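Local coordinates for CAG pathogenicity island protein 13 (Helicobacter pylori, PDB 2G3V) that is of unknown function but is encoded by cagS of the cag pathogenicity island, which is linked to a type IV secretion system, at residues L123-K128 with E144-K149; A61-L66 with K71-V76. One frame throughout, in Å; residues are numbered along the deposited sequence.

Contact 1. Residues L123-K128 with E144-K149; sequences LPFFSK and ELYGTK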
loop_
_atom_site.group_PDB
_atom_site.type_symbol
_atom_site.label_atom_id
_atom_site.label_comp_id
_atom_site.label_asym_id
_atom_site.label_seq_id
_atom_site.Cartn_x
_atom_site.Cartn_y
_atom_site.Cartn_z
ATOM N N LEU A 123 -0.471 -1.885 -4.277
ATOM C CA LEU A 123 -0.344 -2.223 -5.700
ATOM C C LEU A 123 -1.396 -3.165 -6.321
ATOM O O LEU A 123 -1.841 -2.940 -7.440
ATOM C CB LEU A 123 1.068 -2.765 -5.969
ATOM C CG LEU A 123 2.155 -1.763 -6.400
ATOM C CD1 LEU A 123 1.828 -0.379 -5.923
ATOM C CD2 LEU A 123 3.519 -2.209 -5.862
ATOM N N PRO A 124 -1.807 -4.225 -5.605
ATOM C CA PRO A 124 -2.810 -5.194 -6.096
ATOM C C PRO A 124 -4.178 -4.586 -6.438
ATOM O O PRO A 124 -4.986 -5.191 -7.141
ATOM C CB PRO A 124 -2.924 -6.190 -4.942
ATOM C CG PRO A 124 -1.570 -6.160 -4.351
ATOM C CD PRO A 124 -1.243 -4.684 -4.324
ATOM N N PHE A 125 -4.434 -3.393 -5.918
ATOM C CA PHE A 125 -5.692 -2.706 -6.164
ATOM C C PHE A 125 -5.465 -1.420 -6.941
ATOM O O PHE A 125 -6.391 -0.646 -7.135
ATOM C CB PHE A 125 -6.384 -2.370 -4.837
ATOM C CG PHE A 125 -6.885 -3.570 -4.083
ATOM C CD1 PHE A 125 -7.985 -4.294 -4.542
ATOM C CD2 PHE A 125 -6.240 -3.989 -2.921
ATOM C CE1 PHE A 125 -8.439 -5.430 -3.855
ATOM C CE2 PHE A 125 -6.680 -5.123 -2.216
ATOM C CZ PHE A 125 -7.782 -5.849 -2.685
ATOM N N PHE A 126 -4.238 -1.193 -7.399
ATOM C CA PHE A 126 -3.953 0.036 -8.129
ATOM C C PHE A 126 -3.350 -0.190 -9.520
ATOM O O PHE A 126 -3.707 0.477 -10.494
ATOM C CB PHE A 126 -3.028 0.928 -7.290
ATOM C CG PHE A 126 -2.550 2.139 -8.021
ATOM C CD1 PHE A 126 -3.416 3.206 -8.258
ATOM C CD2 PHE A 126 -1.240 2.201 -8.521
ATOM C CE1 PHE A 126 -2.999 4.305 -8.973
ATOM C CE2 PHE A 126 -0.815 3.299 -9.243
ATOM C CZ PHE A 126 -1.692 4.354 -9.470
ATOM N N SER A 127 -2.427 -1.132 -9.598
ATOM C CA SER A 127 -1.768 -1.456 -10.853
ATOM C C SER A 127 -2.660 -2.202 -11.837
ATOM O O SER A 127 -3.273 -3.223 -11.492
ATOM C CB SER A 127 -0.522 -2.289 -10.578
ATOM O OG SER A 127 -0.325 -3.213 -11.623
ATOM N N LYS A 128 -2.718 -1.687 -13.065
ATOM C CA LYS A 128 -3.524 -2.307 -14.114
ATOM C C LYS A 128 -3.012 -3.697 -14.477
ATOM O O LYS A 128 -3.793 -4.615 -14.668
ATOM C CB LYS A 128 -3.538 -1.446 -15.374
ATOM C CG LYS A 128 -4.384 -2.061 -16.490
ATOM C CD LYS A 128 -4.417 -1.160 -17.706
ATOM C CE LYS A 128 -4.995 0.209 -17.371
ATOM N NZ LYS A 128 -4.813 1.113 -18.527
ATOM N N GLU A 144 -11.693 -9.960 0.454
ATOM C CA GLU A 144 -12.161 -10.457 1.743
ATOM C C GLU A 144 -11.035 -10.372 2.780
ATOM O O GLU A 144 -11.218 -9.844 3.880
ATOM C CB GLU A 144 -12.621 -11.910 1.602
ATOM C CG GLU A 144 -13.658 -12.329 2.644
ATOM C CD GLU A 144 -14.931 -11.481 2.570
ATOM O OE1 GLU A 144 -15.601 -11.486 1.506
ATOM O OE2 GLU A 144 -15.262 -10.804 3.571
ATOM N N LEU A 145 -9.865 -10.888 2.410
ATOM C CA LEU A 145 -8.697 -10.872 3.281
ATOM C C LEU A 145 -8.387 -9.454 3.749
ATOM O O LEU A 145 -8.280 -9.201 4.945
ATOM C CB LEU A 145 -7.485 -11.458 2.541
ATOM C CG LEU A 145 -6.226 -11.734 3.375
ATOM C CD1 LEU A 145 -6.471 -12.888 4.350
ATOM C CD2 LEU A 145 -5.088 -12.066 2.457
ATOM N N TYR A 146 -8.253 -8.530 2.802
ATOM C CA TYR A 146 -7.946 -7.142 3.142
ATOM C C TYR A 146 -8.984 -6.577 4.096
ATOM O O TYR A 146 -8.650 -5.914 5.084
ATOM C CB TYR A 146 -7.891 -6.269 1.874
ATOM C CG TYR A 146 -6.502 -6.133 1.273
ATOM C CD1 TYR A 146 -5.797 -4.932 1.361
ATOM C CD2 TYR A 146 -5.883 -7.218 0.646
ATOM C CE1 TYR A 146 -4.500 -4.811 0.836
ATOM C CE2 TYR A 146 -4.599 -7.117 0.125
ATOM C CZ TYR A 146 -3.910 -5.913 0.220
ATOM O OH TYR A 146 -2.646 -5.821 -0.304
ATOM N N GLY A 147 -10.245 -6.840 3.785
ATOM C CA GLY A 147 -11.316 -6.338 4.612
ATOM C C GLY A 147 -11.232 -6.823 6.041
ATOM O O GLY A 147 -11.688 -6.141 6.955
ATOM N N THR A 148 -10.647 -7.997 6.250
ATOM C CA THR A 148 -10.556 -8.543 7.603
ATOM C C THR A 148 -9.290 -8.188 8.382
ATOM O O THR A 148 -9.348 -7.922 9.585
ATOM C CB THR A 148 -10.733 -10.068 7.586
ATOM O OG1 THR A 148 -9.828 -10.653 6.641
ATOM C CG2 THR A 148 -12.155 -10.409 7.201
ATOM N N LYS A 149 -8.150 -8.168 7.704
ATOM C CA LYS A 149 -6.899 -7.838 8.364
ATOM C C LYS A 149 -6.712 -6.334 8.638
ATOM O O LYS A 149 -6.520 -5.917 9.781
ATOM C CB LYS A 149 -5.720 -8.356 7.531
ATOM C CG LYS A 149 -5.558 -9.866 7.530
ATOM C CD LYS A 149 -4.227 -10.267 6.890
ATOM C CE LYS A 149 -3.949 -11.773 7.029
ATOM N NZ LYS A 149 -2.634 -12.186 6.423
#

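Contact 2. Residues A61-L66 with K71-V76; sequences ALDKVL and KDYRAV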
loop_
_atom_site.group_PDB
_atom_site.type_symbol
_atom_site.label_atom_id
_atom_site.label_comp_id
_atom_site.label_asym_id
_atom_site.label_seq_id
_atom_site.Cartn_x
_atom_site.Cartn_y
_atom_site.Cartn_z
ATOM N N ALA A 61 -16.282 6.607 -11.902
ATOM C CA ALA A 61 -14.865 6.259 -11.798
ATOM C C ALA A 61 -14.615 4.789 -11.525
ATOM O O ALA A 61 -13.766 4.176 -12.170
ATOM C CB ALA A 61 -14.188 7.099 -10.731
ATOM N N LEU A 62 -15.347 4.220 -10.570
ATOM C CA LEU A 62 -15.175 2.814 -10.236
ATOM C C LEU A 62 -15.559 1.859 -11.350
ATOM O O LEU A 62 -14.864 0.853 -11.589
ATOM C CB LEU A 62 -15.982 2.463 -8.994
ATOM C CG LEU A 62 -16.101 0.979 -8.644
ATOM C CD1 LEU A 62 -14.740 0.411 -8.313
ATOM C CD2 LEU A 62 -17.031 0.841 -7.455
ATOM N N ASP A 63 -16.666 2.143 -12.029
ATOM C CA ASP A 63 -17.099 1.253 -13.098
ATOM C C ASP A 63 -16.143 1.365 -14.275
ATOM O O ASP A 63 -15.860 0.377 -14.974
ATOM C CB ASP A 63 -18.505 1.608 -13.580
ATOM C CG ASP A 63 -18.991 0.659 -14.662
ATOM O OD1 ASP A 63 -19.486 -0.430 -14.308
ATOM O OD2 ASP A 63 -18.851 0.984 -15.864
ATOM N N LYS A 64 -15.657 2.584 -14.482
ATOM C CA LYS A 64 -14.743 2.879 -15.574
ATOM C C LYS A 64 -13.397 2.195 -15.391
ATOM O O LYS A 64 -12.751 1.802 -16.370
ATOM C CB LYS A 64 -14.549 4.395 -15.708
ATOM C CG LYS A 64 -13.465 4.752 -16.693
ATOM C CD LYS A 64 -13.077 6.206 -16.624
ATOM C CE LYS A 64 -11.727 6.413 -17.303
ATOM N NZ LYS A 64 -10.664 5.591 -16.659
ATOM N N VAL A 65 -12.975 2.048 -14.142
ATOM C CA VAL A 65 -11.703 1.388 -13.857
ATOM C C VAL A 65 -11.833 -0.141 -14.003
ATOM O O VAL A 65 -10.918 -0.806 -14.495
ATOM C CB VAL A 65 -11.180 1.782 -12.428
ATOM C CG1 VAL A 65 -9.971 0.945 -12.038
ATOM C CG2 VAL A 65 -10.802 3.270 -12.404
ATOM N N LEU A 66 -12.981 -0.676 -13.598
ATOM C CA LEU A 66 -13.233 -2.109 -13.690
ATOM C C LEU A 66 -13.299 -2.631 -15.139
ATOM O O LEU A 66 -12.895 -3.757 -15.423
ATOM C CB LEU A 66 -14.520 -2.463 -12.921
ATOM C CG LEU A 66 -14.330 -2.467 -11.395
ATOM C CD1 LEU A 66 -15.613 -2.748 -10.671
ATOM C CD2 LEU A 66 -13.271 -3.514 -11.038
ATOM N N LYS A 71 -9.765 -8.428 -16.543
ATOM C CA LYS A 71 -9.615 -9.156 -17.791
ATOM C C LYS A 71 -11.038 -9.381 -18.316
ATOM O O LYS A 71 -11.317 -9.287 -19.518
ATOM C CB LYS A 71 -8.910 -10.493 -17.547
ATOM C CG LYS A 71 -8.433 -11.180 -18.825
ATOM C CD LYS A 71 -7.764 -12.515 -18.519
ATOM C CE LYS A 71 -6.507 -12.368 -17.654
ATOM N NZ LYS A 71 -5.397 -11.639 -18.323
ATOM N N ASP A 72 -11.937 -9.646 -17.382
ATOM C CA ASP A 72 -13.338 -9.878 -17.692
ATOM C C ASP A 72 -14.200 -8.998 -16.793
ATOM O O ASP A 72 -14.493 -9.364 -15.661
ATOM C CB ASP A 72 -13.697 -11.348 -17.446
ATOM C CG ASP A 72 -15.046 -11.714 -18.008
ATOM O OD1 ASP A 72 -15.969 -10.866 -17.943
ATOM O OD2 ASP A 72 -15.186 -12.851 -18.504
ATOM N N TYR A 73 -14.582 -7.830 -17.293
ATOM C CA TYR A 73 -15.433 -6.925 -16.527
ATOM C C TYR A 73 -16.764 -7.644 -16.320
ATOM O O TYR A 73 -17.306 -7.686 -15.218
ATOM C CB TYR A 73 -15.631 -5.628 -17.316
ATOM C CG TYR A 73 -16.777 -4.756 -16.858
ATOM C CD1 TYR A 73 -16.637 -3.882 -15.776
ATOM C CD2 TYR A 73 -17.996 -4.779 -17.540
ATOM C CE1 TYR A 73 -17.688 -3.042 -15.388
ATOM C CE2 TYR A 73 -19.043 -3.954 -17.161
ATOM C CZ TYR A 73 -18.888 -3.082 -16.089
ATOM O OH TYR A 73 -19.932 -2.257 -15.743
ATOM N N ARG A 74 -17.271 -8.223 -17.401
ATOM C CA ARG A 74 -18.524 -8.973 -17.390
ATOM C C ARG A 74 -18.800 -9.683 -16.051
ATOM O O ARG A 74 -19.656 -9.282 -15.277
ATOM C CB ARG A 74 -18.476 -10.033 -18.499
ATOM C CG ARG A 74 -19.773 -10.791 -18.737
ATOM C CD ARG A 74 -19.540 -12.183 -19.324
ATOM N NE ARG A 74 -19.297 -13.201 -18.302
ATOM C CZ ARG A 74 -20.107 -13.451 -17.275
ATOM N NH1 ARG A 74 -19.806 -14.403 -16.397
ATOM N NH2 ARG A 74 -21.212 -12.741 -17.117
ATOM N N ALA A 75 -18.032 -10.735 -15.808
ATOM C CA ALA A 75 -18.125 -11.626 -14.645
ATOM C C ALA A 75 -17.862 -10.992 -13.295
ATOM O O ALA A 75 -18.399 -11.426 -12.286
ATOM C CB ALA A 75 -17.163 -12.795 -14.846
ATOM N N VAL A 76 -17.018 -9.968 -13.281
ATOM C CA VAL A 76 -16.688 -9.303 -12.041
ATOM C C VAL A 76 -17.905 -8.622 -11.424
ATOM O O VAL A 76 -18.110 -8.714 -10.213
ATOM C CB VAL A 76 -15.565 -8.264 -12.259
ATOM C CG1 VAL A 76 -15.222 -7.590 -10.946
ATOM C CG2 VAL A 76 -14.330 -8.943 -12.858
#

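Contact 1. Residues L123-K128 with E144-K149
Phe125 drives its ring edge into the face of Tyr146. The two planes stand at 85° with centroids 4.8 Å apart, a T-shaped (edge-to-face) stack. The touching corner is Phe125 CE2, which sits over the centre of the tyrosine ring, 3.4 Å above its plane. It is therefore almost equally far from all six ring carbons, with Phe125 CE2 to Tyr146 CD2 at 3.6 Å. Phe125 CG lies anti to its own carbonyl carbon (chi1 -68°), which carries the ring across to the helix. Pro124 adds a looser contact, its CG lying 4.2 Å from Tyr146 OH. The stack joins the short 3-10 turn 123-125, in the loop that follows helix 82-105, to helix 136-149 of this all-helical chain. The backbones stay well apart, with Phe125 CA and Tyr146 CA 10.6 Å from each other, and the rings bridge the space. Leu92 of helix 82-105 touches the side chains of both Phe125 and Tyr146, and Met139, Gln142 and Ile143 also touch Phe125. The polar end of Tyr146 is held separately: its OH is hydrogen-bonded to Ile121 O, which ties the helix to the same loop and probably limits movement of the ring. Phe125 O is hydrogen-bonded to Tyr89 OH of helix 82-105. The turn itself is closed at Leu123 O, which accepts from Phe126 N and, at 2.9 Å, from Ser127 N.

Contact 2. Residues A61-L66 with K71-V76
Asp63 OD1 accepts a hydrogen bond from Tyr73 OH. The modelled separation of Asp63 OD1 and Tyr73 OH is very short, 2.4 Å, so its exact length is best treated with caution at this resolution. The contact joins two consecutive helices across a short turn: helix 59-69 ends, and helix 73-79 starts with Tyr73 reaching back to the preceding helix. The two side chains cross at about a right angle, with carboxylate and ring planes 89° apart. OD1 lies at the edge of the ring, near its plane. Both residues extend with CG anti to the backbone N, Asp63 at chi1 -178° and Tyr73 at 163°, and these torsions bring the carboxylate and the hydroxyl together. The other carboxylate oxygen, OD2, makes a salt bridge with Arg67 NE, one turn further along the same helix. Arg67 thus gives the carboxylate a second partner, which probably steadies it and favours its charged form. Leu66 lies alongside the ring nearer its root. Its CB is in the ring plane at the edge, 3.8 Å from Tyr73 CD1, and the backbones come close here, with Leu66 CA and Tyr73 CA 6.0 Å apart. Val76 also points toward the first helix, and both Val76 and Leu66 pack on Phe85 of helix 82-105. Asp72 is the N-cap of helix 73-79 and accepts from Ala75 N, although the position of its OD1 is less sure. On the ring's Leu66 side, the backbone carbon Leu66 C approaches Tyr73 CD1 to 3.6 Å.

In the fold
The two contacts follow one another along the chain, and their centres are 15 Å apart. Their nearest atoms are about 6 Å apart and do not touch. Contact 1 is a buried core contact, its centre about 9 Å from the centre of the chain. Contact 2 lies nearer the periphery, about 21 Å out, and is partly buried. Both pack against helix 82-105, contact 1 through Leu92 and contact 2 through Phe85. Residues of both also touch helix 35-57, Leu123 and Phe126 in contact 1, Leu62 and Val65 in contact 2. Each relies on a tyrosine, but in different ways. In contact 1 the tyrosine offers a ring face to another aromatic. In contact 2 its hydroxyl meets a carboxylate.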